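Acyl-coenzyme A oxidase acox-1.1 (Caenorhabditis elegans, PDB 5K3H) catalyses the FAD-dependent, oxygen-consuming desaturation of acyl-CoA chains to (2E)-enoyl-CoA, the first step of peroxisomal beta-oxidation. Local coordinates at residues Gly240-Val248 with Ser421-Gly429; Leu335-Pro346 with Leu600-Ala611. All blocks are in the same frame, centred on the assembly; numbering follows the deposited sequence.

Contact 1: Gly240-Val248 with Ser421-Gly429; sequences GPKMAYNIV and SEIYGVAIG
The polar side of this contact rests on Glu422, whose OE2 accepts the backbone N-H of Tyr245 at 3.1 Å in a nearly straight bond (165°) that arrives almost along the C-O axis. Two waters widen the grip: one donates to OE2 and accepts from Asn246 N, the other donates to OE1 at 3.0 Å and accepts from Asn246 ND2. With CG anti to the backbone N (chi1 -171°) and a bend at chi2, the glutamate chain brings its carboxylate up to the loop. The loop's own shape is braced by the Asn246 amide, which takes the N-H of Lys242 on OD1 and returns ND2 to Lys242 O.

Apolar contacts lie beside this. Ala244 CB presses on the helix backbone, 3.6 Å from Gly425 C; the absence of a side chain on Gly425 lets the methyl come this close. Tyr245 CD1 meets Val426 CG1 at 3.9 Å, the two side chains crossing at about a right angle, and Met243 CE rests 4.2 Å from Gly425 CA. Losing the Glu422 carboxylate to an alanine here is likely to leave Tyr245 N without its acceptor and both waters without their carboxylate. A helix carboxylate thus takes up backbone N-H groups of the loop between strands 234-238 and 251-255, directly and through water, while apolar groups pack on helix 420-428 beside it.

Contact 2: Leu335-Pro346 with Leu600-Ala611; sequences LEYQTQQHRLFP and LYFYLQKIRPNA
Phe345 and Leu604 interlock as reciprocal knobs into holes where the axes of 338-346 and 600-611 pass 10.0 Å apart at 79°. The Phe345 ring lies with Ile607 CG2 over one face, Leu604 O at its edge and Ala611 CB 3.5 Å from CE1. Set beside the backbone N (chi1 -61°), CG carries this ring into the hole formed by Leu604, Ile607, Arg608 and Ala611. Leu604 answers with CD2, 3.9 Å from Phe345 CB, while its CD1 reaches the edge of the His342 imidazole.

Beyond the apolar centre, Arg608 meets Glu336 end-on: NH2 donates to OE1 at 3.0 Å and NH1 to OE2, with the two flat groups turned 38° apart. Leu335 CG lies over one guanidinium face, and Glu19 completes a second salt bridge at NE. Gln341 NE2, 3.6 Å from Arg608 CG, is turned to Leu335 O at 2.9 Å. At the other end the Gln338 amide lies at a shallow angle to the Tyr601 ring, but its OE1 is held by Val529 N of the second subunit.

Gln340 to Arg343 belong to the FAD site shared between the subunits; this crossing, apolar at its centre and closed by a salt bridge, is consistent with holding that turn against helix 590-616.

In the fold
From the N terminus, the chain reaches the loop 240-248 between two beta strands, then 335-346 at the start of helix 338-367, then helix 420-428, and finally 600-611 on helix 590-616. Contact 1 closes a loop of 172 residues and contact 2 one of 253; because their segments alternate, the two loops cross. Contact 1 joins the beta region to helix 420-428, and contact 2 joins helix 338-367 to helix 590-616, so the C-alpha1 domain takes part in both. The contacts do not touch: their centres lie 30 Å apart and their nearest atoms about 12 Å. Both also meet the second subunit of the homodimer.

Contact 1: Gly240-Val248 with Ser421-Gly429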
loop_
_atom_site.group_PDB
_atom_site.type_symbol
_atom_site.label_atom_id
_atom_site.label_comp_id
_atom_site.label_asym_id
_atom_site.label_seq_id
_atom_site.Cartn_x
_atom_site.Cartn_y
_atom_site.Cartn_z
ATOM N N GLY B 240 -2.232 -14.807 15.380
ATOM C CA GLY B 240 -2.622 -13.446 15.694
ATOM C C GLY B 240 -3.201 -12.678 14.515
ATOM O O GLY B 240 -3.136 -13.127 13.367
ATOM N N PRO B 241 -3.709 -11.471 14.769
ATOM C CA PRO B 241 -4.323 -10.680 13.697
ATOM C C PRO B 241 -3.305 -10.204 12.665
ATOM O O PRO B 241 -2.090 -10.170 12.900
ATOM C CB PRO B 241 -4.953 -9.497 14.446
ATOM C CG PRO B 241 -4.070 -9.349 15.675
ATOM C CD PRO B 241 -3.687 -10.746 16.056
ATOM N N LYS B 242 -3.823 -9.912 11.464
ATOM C CA LYS B 242 -3.015 -9.566 10.298
ATOM C C LYS B 242 -3.524 -8.283 9.650
ATOM O O LYS B 242 -4.534 -7.691 10.070
ATOM C CB LYS B 242 -2.982 -10.712 9.281
ATOM C CG LYS B 242 -2.421 -12.001 9.841
ATOM C CD LYS B 242 -2.734 -13.143 8.963
ATOM C CE LYS B 242 -4.217 -13.358 8.995
ATOM N NZ LYS B 242 -4.668 -14.380 8.046
ATOM N N MET B 243 -2.783 -7.840 8.623
ATOM C CA MET B 243 -3.150 -6.614 7.926
ATOM C C MET B 243 -4.395 -6.812 7.067
ATOM O O MET B 243 -5.158 -5.872 6.850
ATOM C CB MET B 243 -1.967 -6.093 7.101
ATOM C CG MET B 243 -1.857 -6.614 5.689
ATOM S SD MET B 243 -0.444 -5.874 4.826
ATOM C CE MET B 243 -1.199 -4.555 3.867
ATOM N N ALA B 244 -4.640 -8.022 6.608
ATOM C CA ALA B 244 -5.854 -8.319 5.865
ATOM C C ALA B 244 -6.040 -9.828 5.915
ATOM O O ALA B 244 -5.272 -10.540 6.570
ATOM C CB ALA B 244 -5.781 -7.772 4.430
ATOM N N TYR B 245 -7.070 -10.317 5.228
ATOM C CA TYR B 245 -7.246 -11.763 5.073
ATOM C C TYR B 245 -7.478 -12.443 6.423
ATOM O O TYR B 245 -6.950 -13.520 6.688
ATOM C CB TYR B 245 -6.025 -12.364 4.371
ATOM C CG TYR B 245 -6.302 -13.657 3.664
ATOM C CD1 TYR B 245 -7.334 -13.739 2.740
ATOM C CD2 TYR B 245 -5.507 -14.776 3.873
ATOM C CE1 TYR B 245 -7.597 -14.906 2.065
ATOM C CE2 TYR B 245 -5.755 -15.967 3.185
ATOM C CZ TYR B 245 -6.808 -16.020 2.284
ATOM O OH TYR B 245 -7.087 -17.178 1.587
ATOM N N ASN B 246 -8.249 -11.799 7.295
ATOM C CA ASN B 246 -8.261 -12.170 8.703
ATOM C C ASN B 246 -9.270 -13.255 9.051
ATOM O O ASN B 246 -9.304 -13.689 10.208
ATOM C CB ASN B 246 -8.501 -10.934 9.555
ATOM C CG ASN B 246 -7.221 -10.161 9.786
ATOM O OD1 ASN B 246 -6.285 -10.688 10.390
ATOM N ND2 ASN B 246 -7.159 -8.916 9.297
ATOM N N ILE B 247 -10.071 -13.718 8.086
ATOM C CA ILE B 247 -10.943 -14.860 8.330
ATOM C C ILE B 247 -10.158 -16.164 8.295
ATOM O O ILE B 247 -10.593 -17.163 8.879
ATOM C CB ILE B 247 -12.112 -14.842 7.327
ATOM C CG1 ILE B 247 -12.901 -13.530 7.480
ATOM C CG2 ILE B 247 -12.992 -16.084 7.479
ATOM C CD1 ILE B 247 -14.099 -13.348 6.545
ATOM N N VAL B 248 -9.014 -16.181 7.617
ATOM C CA VAL B 248 -8.103 -17.316 7.646
ATOM C C VAL B 248 -7.325 -17.285 8.953
ATOM O O VAL B 248 -6.682 -16.285 9.293
ATOM C CB VAL B 248 -7.163 -17.288 6.434
ATOM C CG1 VAL B 248 -5.979 -18.248 6.642
ATOM C CG2 VAL B 248 -7.930 -17.658 5.183
ATOM N N SER B 421 -8.898 -0.935 0.287
ATOM C CA SER B 421 -7.787 -1.233 1.183
ATOM C C SER B 421 -7.716 -2.710 1.539
ATOM O O SER B 421 -6.616 -3.252 1.697
ATOM C CB SER B 421 -7.895 -0.383 2.448
ATOM O OG SER B 421 -9.022 -0.753 3.221
ATOM N N GLU B 422 -8.864 -3.381 1.672
ATOM C CA GLU B 422 -8.880 -4.821 1.912
ATOM C C GLU B 422 -8.554 -5.586 0.635
ATOM O O GLU B 422 -7.840 -6.596 0.676
ATOM C CB GLU B 422 -10.247 -5.241 2.468
ATOM C CG GLU B 422 -10.347 -6.694 2.971
ATOM C CD GLU B 422 -9.546 -6.976 4.233
ATOM O OE1 GLU B 422 -9.237 -6.028 4.993
ATOM O OE2 GLU B 422 -9.197 -8.156 4.449
ATOM N N ILE B 423 -9.052 -5.112 -0.514
ATOM C CA ILE B 423 -8.671 -5.712 -1.792
ATOM C C ILE B 423 -7.156 -5.661 -1.965
ATOM O O ILE B 423 -6.532 -6.655 -2.357
ATOM C CB ILE B 423 -9.402 -5.003 -2.956
ATOM C CG1 ILE B 423 -10.918 -5.225 -2.886
ATOM C CG2 ILE B 423 -8.873 -5.448 -4.308
ATOM C CD1 ILE B 423 -11.724 -4.206 -3.697
ATOM N N TYR B 424 -6.535 -4.523 -1.632
ATOM C CA TYR B 424 -5.080 -4.407 -1.695
ATOM C C TYR B 424 -4.407 -5.407 -0.764
ATOM O O TYR B 424 -3.458 -6.100 -1.149
ATOM C CB TYR B 424 -4.661 -2.972 -1.341
ATOM C CG TYR B 424 -3.158 -2.735 -1.258
ATOM C CD1 TYR B 424 -2.379 -2.603 -2.413
ATOM C CD2 TYR B 424 -2.519 -2.641 -0.026
ATOM C CE1 TYR B 424 -1.011 -2.390 -2.336
ATOM C CE2 TYR B 424 -1.147 -2.426 0.055
ATOM C CZ TYR B 424 -0.396 -2.307 -1.107
ATOM O OH TYR B 424 0.974 -2.092 -1.036
ATOM N N GLY B 425 -4.852 -5.457 0.488
ATOM C CA GLY B 425 -4.184 -6.294 1.475
ATOM C C GLY B 425 -4.238 -7.782 1.169
ATOM O O GLY B 425 -3.295 -8.526 1.460
ATOM N N VAL B 426 -5.355 -8.252 0.629
ATOM C CA VAL B 426 -5.421 -9.656 0.263
ATOM C C VAL B 426 -4.530 -9.926 -0.948
ATOM O O VAL B 426 -3.737 -10.871 -0.943
ATOM C CB VAL B 426 -6.876 -10.067 0.002
ATOM C CG1 VAL B 426 -6.921 -11.519 -0.453
ATOM C CG2 VAL B 426 -7.698 -9.833 1.253
ATOM N N ALA B 427 -4.626 -9.087 -1.995
ATOM C CA ALA B 427 -3.812 -9.290 -3.201
ATOM C C ALA B 427 -2.318 -9.298 -2.894
ATOM O O ALA B 427 -1.560 -10.073 -3.484
ATOM C CB ALA B 427 -4.117 -8.220 -4.240
ATOM N N ILE B 428 -1.864 -8.418 -2.005
ATOM C CA ILE B 428 -0.432 -8.327 -1.743
ATOM C C ILE B 428 0.047 -9.471 -0.850
ATOM O O ILE B 428 1.236 -9.795 -0.844
ATOM C CB ILE B 428 -0.129 -6.938 -1.158
ATOM C CG1 ILE B 428 1.166 -6.414 -1.748
ATOM C CG2 ILE B 428 -0.137 -6.940 0.382
ATOM C CD1 ILE B 428 1.032 -6.027 -3.231
ATOM N N GLY B 429 -0.844 -10.138 -0.133
ATOM C CA GLY B 429 -0.426 -11.218 0.750
ATOM C C GLY B 429 -0.246 -12.556 0.051
ATOM O O GLY B 429 -0.146 -12.631 -1.181
HETATM O O HOH W 1 -9.670 -9.376 6.894
HETATM O O HOH W 2 -8.761 -6.936 7.793
#

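Contact 2: Leu335-Pro346 with Leu600-Ala611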
loop_
_atom_site.group_PDB
_atom_site.type_symbol
_atom_site.label_atom_id
_atom_site.label_comp_id
_atom_site.label_asym_id
_atom_site.label_seq_id
_atom_site.Cartn_x
_atom_site.Cartn_y
_atom_site.Cartn_z
ATOM N N LEU B 335 -13.377 11.643 -13.911
ATOM C CA LEU B 335 -12.957 10.843 -15.062
ATOM C C LEU B 335 -12.519 11.713 -16.230
ATOM O O LEU B 335 -11.819 11.232 -17.118
ATOM C CB LEU B 335 -14.093 9.915 -15.516
ATOM C CG LEU B 335 -13.873 8.732 -16.487
ATOM C CD1 LEU B 335 -12.818 7.758 -16.021
ATOM C CD2 LEU B 335 -15.194 7.980 -16.816
ATOM N N GLU B 336 -12.881 12.995 -16.221
ATOM C CA GLU B 336 -12.533 13.922 -17.302
ATOM C C GLU B 336 -11.049 14.278 -17.308
ATOM O O GLU B 336 -10.515 14.626 -18.370
ATOM C CB GLU B 336 -13.362 15.206 -17.132
ATOM C CG GLU B 336 -13.945 15.795 -18.391
ATOM C CD GLU B 336 -14.831 14.821 -19.129
ATOM O OE1 GLU B 336 -15.947 14.523 -18.633
ATOM O OE2 GLU B 336 -14.377 14.328 -20.195
ATOM N N TYR B 337 -10.367 14.170 -16.162
ATOM C CA TYR B 337 -9.005 14.659 -16.019
ATOM C C TYR B 337 -7.994 13.670 -16.585
ATOM O O TYR B 337 -8.049 12.472 -16.279
ATOM C CB TYR B 337 -8.680 14.909 -14.545
ATOM C CG TYR B 337 -9.488 16.016 -13.910
ATOM C CD1 TYR B 337 -9.418 17.318 -14.403
ATOM C CD2 TYR B 337 -10.321 15.768 -12.814
ATOM C CE1 TYR B 337 -10.156 18.358 -13.845
ATOM C CE2 TYR B 337 -11.079 16.815 -12.238
ATOM C CZ TYR B 337 -10.974 18.105 -12.770
ATOM O OH TYR B 337 -11.696 19.133 -12.235
ATOM N N GLN B 338 -7.043 14.179 -17.393
ATOM C CA GLN B 338 -5.983 13.324 -17.920
ATOM C C GLN B 338 -5.244 12.636 -16.787
ATOM O O GLN B 338 -4.847 11.466 -16.880
ATOM C CB GLN B 338 -5.009 14.151 -18.745
ATOM C CG GLN B 338 -3.953 13.301 -19.447
ATOM C CD GLN B 338 -2.887 14.139 -20.097
ATOM O OE1 GLN B 338 -2.096 14.793 -19.426
ATOM N NE2 GLN B 338 -2.881 14.149 -21.423
ATOM N N THR B 339 -5.079 13.362 -15.698
ATOM C CA THR B 339 -4.398 12.879 -14.512
ATOM C C THR B 339 -5.112 11.680 -13.903
ATOM O O THR B 339 -4.458 10.736 -13.447
ATOM C CB THR B 339 -4.298 14.081 -13.564
ATOM O OG1 THR B 339 -2.955 14.615 -13.580
ATOM C CG2 THR B 339 -4.842 13.801 -12.184
ATOM N N GLN B 340 -6.450 11.678 -13.915
ATOM C CA GLN B 340 -7.219 10.537 -13.399
ATOM C C GLN B 340 -7.187 9.360 -14.373
ATOM O O GLN B 340 -7.016 8.199 -13.966
ATOM C CB GLN B 340 -8.671 10.945 -13.163
ATOM C CG GLN B 340 -9.517 9.955 -12.372
ATOM C CD GLN B 340 -9.376 10.121 -10.867
ATOM O OE1 GLN B 340 -8.379 10.653 -10.363
ATOM N NE2 GLN B 340 -10.396 9.692 -10.140
ATOM N N GLN B 341 -7.353 9.644 -15.665
ATOM C CA GLN B 341 -7.273 8.593 -16.666
ATOM C C GLN B 341 -5.904 7.917 -16.636
ATOM O O GLN B 341 -5.809 6.686 -16.733
ATOM C CB GLN B 341 -7.558 9.192 -18.044
ATOM C CG GLN B 341 -8.932 9.859 -18.131
ATOM C CD GLN B 341 -9.250 10.404 -19.517
ATOM O OE1 GLN B 341 -8.449 10.265 -20.451
ATOM N NE2 GLN B 341 -10.429 11.000 -19.667
ATOM N N HIS B 342 -4.837 8.712 -16.467
ATOM C CA HIS B 342 -3.489 8.167 -16.457
ATOM C C HIS B 342 -3.274 7.220 -15.287
ATOM O O HIS B 342 -2.452 6.293 -15.379
ATOM C CB HIS B 342 -2.472 9.314 -16.430
ATOM C CG HIS B 342 -1.037 8.873 -16.517
ATOM N ND1 HIS B 342 -0.163 8.957 -15.451
ATOM C CD2 HIS B 342 -0.322 8.353 -17.545
ATOM C CE1 HIS B 342 1.029 8.514 -15.822
ATOM N NE2 HIS B 342 0.958 8.135 -17.084
ATOM N N ARG B 343 -3.974 7.430 -14.178
ATOM C CA ARG B 343 -3.766 6.579 -13.015
ATOM C C ARG B 343 -4.756 5.416 -12.943
ATOM O O ARG B 343 -4.666 4.601 -12.016
ATOM C CB ARG B 343 -3.833 7.429 -11.733
ATOM C CG ARG B 343 -5.240 7.662 -11.215
ATOM C CD ARG B 343 -5.294 8.807 -10.229
ATOM N NE ARG B 343 -4.274 8.679 -9.212
ATOM C CZ ARG B 343 -4.166 9.481 -8.153
ATOM N NH1 ARG B 343 -5.035 10.477 -7.980
ATOM N NH2 ARG B 343 -3.180 9.285 -7.272
ATOM N N LEU B 344 -5.670 5.294 -13.909
ATOM C CA LEU B 344 -6.626 4.196 -13.963
ATOM C C LEU B 344 -6.471 3.340 -15.210
ATOM O O LEU B 344 -6.353 2.112 -15.096
ATOM C CB LEU B 344 -8.074 4.746 -13.908
ATOM C CG LEU B 344 -8.670 5.436 -12.662
ATOM C CD1 LEU B 344 -10.017 5.961 -13.027
ATOM C CD2 LEU B 344 -8.776 4.506 -11.430
ATOM N N PHE B 345 -6.497 3.946 -16.413
ATOM C CA PHE B 345 -6.654 3.178 -17.649
ATOM C C PHE B 345 -5.456 2.273 -17.930
ATOM O O PHE B 345 -5.648 1.173 -18.462
ATOM C CB PHE B 345 -6.902 4.079 -18.862
ATOM C CG PHE B 345 -8.157 4.915 -18.774
ATOM C CD1 PHE B 345 -9.121 4.668 -17.805
ATOM C CD2 PHE B 345 -8.325 6.017 -19.621
ATOM C CE1 PHE B 345 -10.246 5.471 -17.710
ATOM C CE2 PHE B 345 -9.432 6.811 -19.534
ATOM C CZ PHE B 345 -10.400 6.544 -18.579
ATOM N N PRO B 346 -4.214 2.670 -17.633
ATOM C CA PRO B 346 -3.116 1.731 -17.856
ATOM C C PRO B 346 -3.234 0.463 -17.031
ATOM O O PRO B 346 -2.650 -0.557 -17.408
ATOM C CB PRO B 346 -1.868 2.551 -17.487
ATOM C CG PRO B 346 -2.254 3.976 -17.709
ATOM C CD PRO B 346 -3.693 4.006 -17.255
ATOM N N LEU B 600 0.620 7.613 -25.703
ATOM C CA LEU B 600 0.068 7.349 -24.384
ATOM C C LEU B 600 -1.124 8.258 -24.115
ATOM O O LEU B 600 -2.213 7.786 -23.752
ATOM C CB LEU B 600 1.155 7.502 -23.311
ATOM C CG LEU B 600 0.696 7.573 -21.850
ATOM C CD1 LEU B 600 -0.069 6.334 -21.441
ATOM C CD2 LEU B 600 1.907 7.740 -20.939
ATOM N N TYR B 601 -0.933 9.572 -24.284
ATOM C CA TYR B 601 -2.023 10.511 -24.051
ATOM C C TYR B 601 -3.165 10.327 -25.051
ATOM O O TYR B 601 -4.336 10.484 -24.680
ATOM C CB TYR B 601 -1.465 11.930 -24.064
ATOM C CG TYR B 601 -0.386 12.075 -23.017
ATOM C CD1 TYR B 601 -0.589 11.584 -21.736
ATOM C CD2 TYR B 601 0.827 12.688 -23.298
ATOM C CE1 TYR B 601 0.394 11.683 -20.757
ATOM C CE2 TYR B 601 1.820 12.795 -22.329
ATOM C CZ TYR B 601 1.589 12.286 -21.060
ATOM O OH TYR B 601 2.527 12.377 -20.079
ATOM N N PHE B 602 -2.853 9.951 -26.303
ATOM C CA PHE B 602 -3.906 9.685 -27.276
ATOM C C PHE B 602 -4.766 8.492 -26.866
ATOM O O PHE B 602 -5.996 8.573 -26.890
ATOM C CB PHE B 602 -3.317 9.453 -28.670
ATOM C CG PHE B 602 -4.357 9.071 -29.704
ATOM C CD1 PHE B 602 -5.112 10.053 -30.348
ATOM C CD2 PHE B 602 -4.602 7.735 -30.007
ATOM C CE1 PHE B 602 -6.065 9.714 -31.298
ATOM C CE2 PHE B 602 -5.568 7.377 -30.940
ATOM C CZ PHE B 602 -6.297 8.362 -31.592
ATOM N N TYR B 603 -4.147 7.369 -26.483
ATOM C CA TYR B 603 -4.963 6.191 -26.191
ATOM C C TYR B 603 -5.695 6.296 -24.855
ATOM O O TYR B 603 -6.740 5.661 -24.695
ATOM C CB TYR B 603 -4.124 4.908 -26.240
ATOM C CG TYR B 603 -3.910 4.396 -27.655
ATOM C CD1 TYR B 603 -4.904 3.706 -28.316
ATOM C CD2 TYR B 603 -2.711 4.647 -28.339
ATOM C CE1 TYR B 603 -4.710 3.244 -29.614
ATOM C CE2 TYR B 603 -2.506 4.210 -29.643
ATOM C CZ TYR B 603 -3.504 3.501 -30.277
ATOM O OH TYR B 603 -3.306 3.047 -31.576
ATOM N N LEU B 604 -5.238 7.138 -23.927
ATOM C CA LEU B 604 -6.079 7.447 -22.776
ATOM C C LEU B 604 -7.454 7.946 -23.232
ATOM O O LEU B 604 -8.493 7.383 -22.861
ATOM C CB LEU B 604 -5.400 8.503 -21.905
ATOM C CG LEU B 604 -4.150 8.075 -21.121
ATOM C CD1 LEU B 604 -3.547 9.261 -20.318
ATOM C CD2 LEU B 604 -4.450 6.829 -20.228
ATOM N N GLN B 605 -7.467 8.973 -24.087
ATOM C CA GLN B 605 -8.708 9.515 -24.629
ATOM C C GLN B 605 -9.483 8.464 -25.432
ATOM O O GLN B 605 -10.722 8.426 -25.403
ATOM C CB GLN B 605 -8.349 10.734 -25.495
ATOM C CG GLN B 605 -9.343 11.124 -26.615
ATOM C CD GLN B 605 -9.098 10.349 -27.933
ATOM O OE1 GLN B 605 -7.952 9.997 -28.256
ATOM N NE2 GLN B 605 -10.182 10.098 -28.702
ATOM N N LYS B 606 -8.765 7.603 -26.160
ATOM C CA LYS B 606 -9.414 6.578 -26.971
ATOM C C LYS B 606 -10.079 5.525 -26.094
ATOM O O LYS B 606 -11.154 4.998 -26.436
ATOM C CB LYS B 606 -8.381 5.950 -27.917
ATOM C CG LYS B 606 -8.987 5.035 -28.965
ATOM C CD LYS B 606 -9.359 5.870 -30.190
ATOM C CE LYS B 606 -10.363 5.186 -31.068
ATOM N NZ LYS B 606 -10.127 3.732 -31.111
ATOM N N ILE B 607 -9.458 5.205 -24.954
ATOM C CA ILE B 607 -9.984 4.174 -24.070
ATOM C C ILE B 607 -11.210 4.685 -23.312
ATOM O O ILE B 607 -12.150 3.916 -23.043
ATOM C CB ILE B 607 -8.870 3.730 -23.103
ATOM C CG1 ILE B 607 -7.779 2.930 -23.835
ATOM C CG2 ILE B 607 -9.444 2.918 -21.950
ATOM C CD1 ILE B 607 -8.254 1.646 -24.414
ATOM N N ARG B 608 -11.264 5.994 -23.028
ATOM C CA ARG B 608 -12.261 6.536 -22.103
ATOM C C ARG B 608 -13.701 6.095 -22.382
ATOM O O ARG B 608 -14.325 5.525 -21.469
ATOM C CB ARG B 608 -12.133 8.066 -22.079
ATOM C CG ARG B 608 -12.964 8.774 -21.019
ATOM C CD ARG B 608 -14.299 9.164 -21.574
ATOM N NE ARG B 608 -15.197 9.820 -20.625
ATOM C CZ ARG B 608 -15.153 11.131 -20.345
ATOM N NH1 ARG B 608 -14.221 11.904 -20.900
ATOM N NH2 ARG B 608 -16.033 11.674 -19.508
ATOM N N PRO B 609 -14.271 6.269 -23.588
ATOM C CA PRO B 609 -15.677 5.860 -23.792
ATOM C C PRO B 609 -15.924 4.391 -23.517
ATOM O O PRO B 609 -17.069 3.994 -23.265
ATOM C CB PRO B 609 -15.938 6.173 -25.272
ATOM C CG PRO B 609 -14.809 6.954 -25.744
ATOM C CD PRO B 609 -13.654 6.777 -24.826
ATOM N N ASN B 610 -14.888 3.567 -23.569
ATOM C CA ASN B 610 -15.022 2.145 -23.344
ATOM C C ASN B 610 -14.564 1.739 -21.959
ATOM O O ASN B 610 -14.638 0.548 -21.626
ATOM C CB ASN B 610 -14.223 1.361 -24.394
ATOM C CG ASN B 610 -15.018 1.092 -25.644
ATOM O OD1 ASN B 610 -16.251 0.906 -25.590
ATOM N ND2 ASN B 610 -14.337 1.072 -26.781
ATOM N N ALA B 611 -14.060 2.687 -21.162
ATOM C CA ALA B 611 -13.367 2.316 -19.923
ATOM C C ALA B 611 -14.317 1.643 -18.929
ATOM O O ALA B 611 -13.990 0.591 -18.368
ATOM C CB ALA B 611 -12.676 3.532 -19.303
HETATM O O HOH W 3 -4.823 12.337 -22.951
HETATM O O HOH W 4 -12.018 11.950 -22.562
#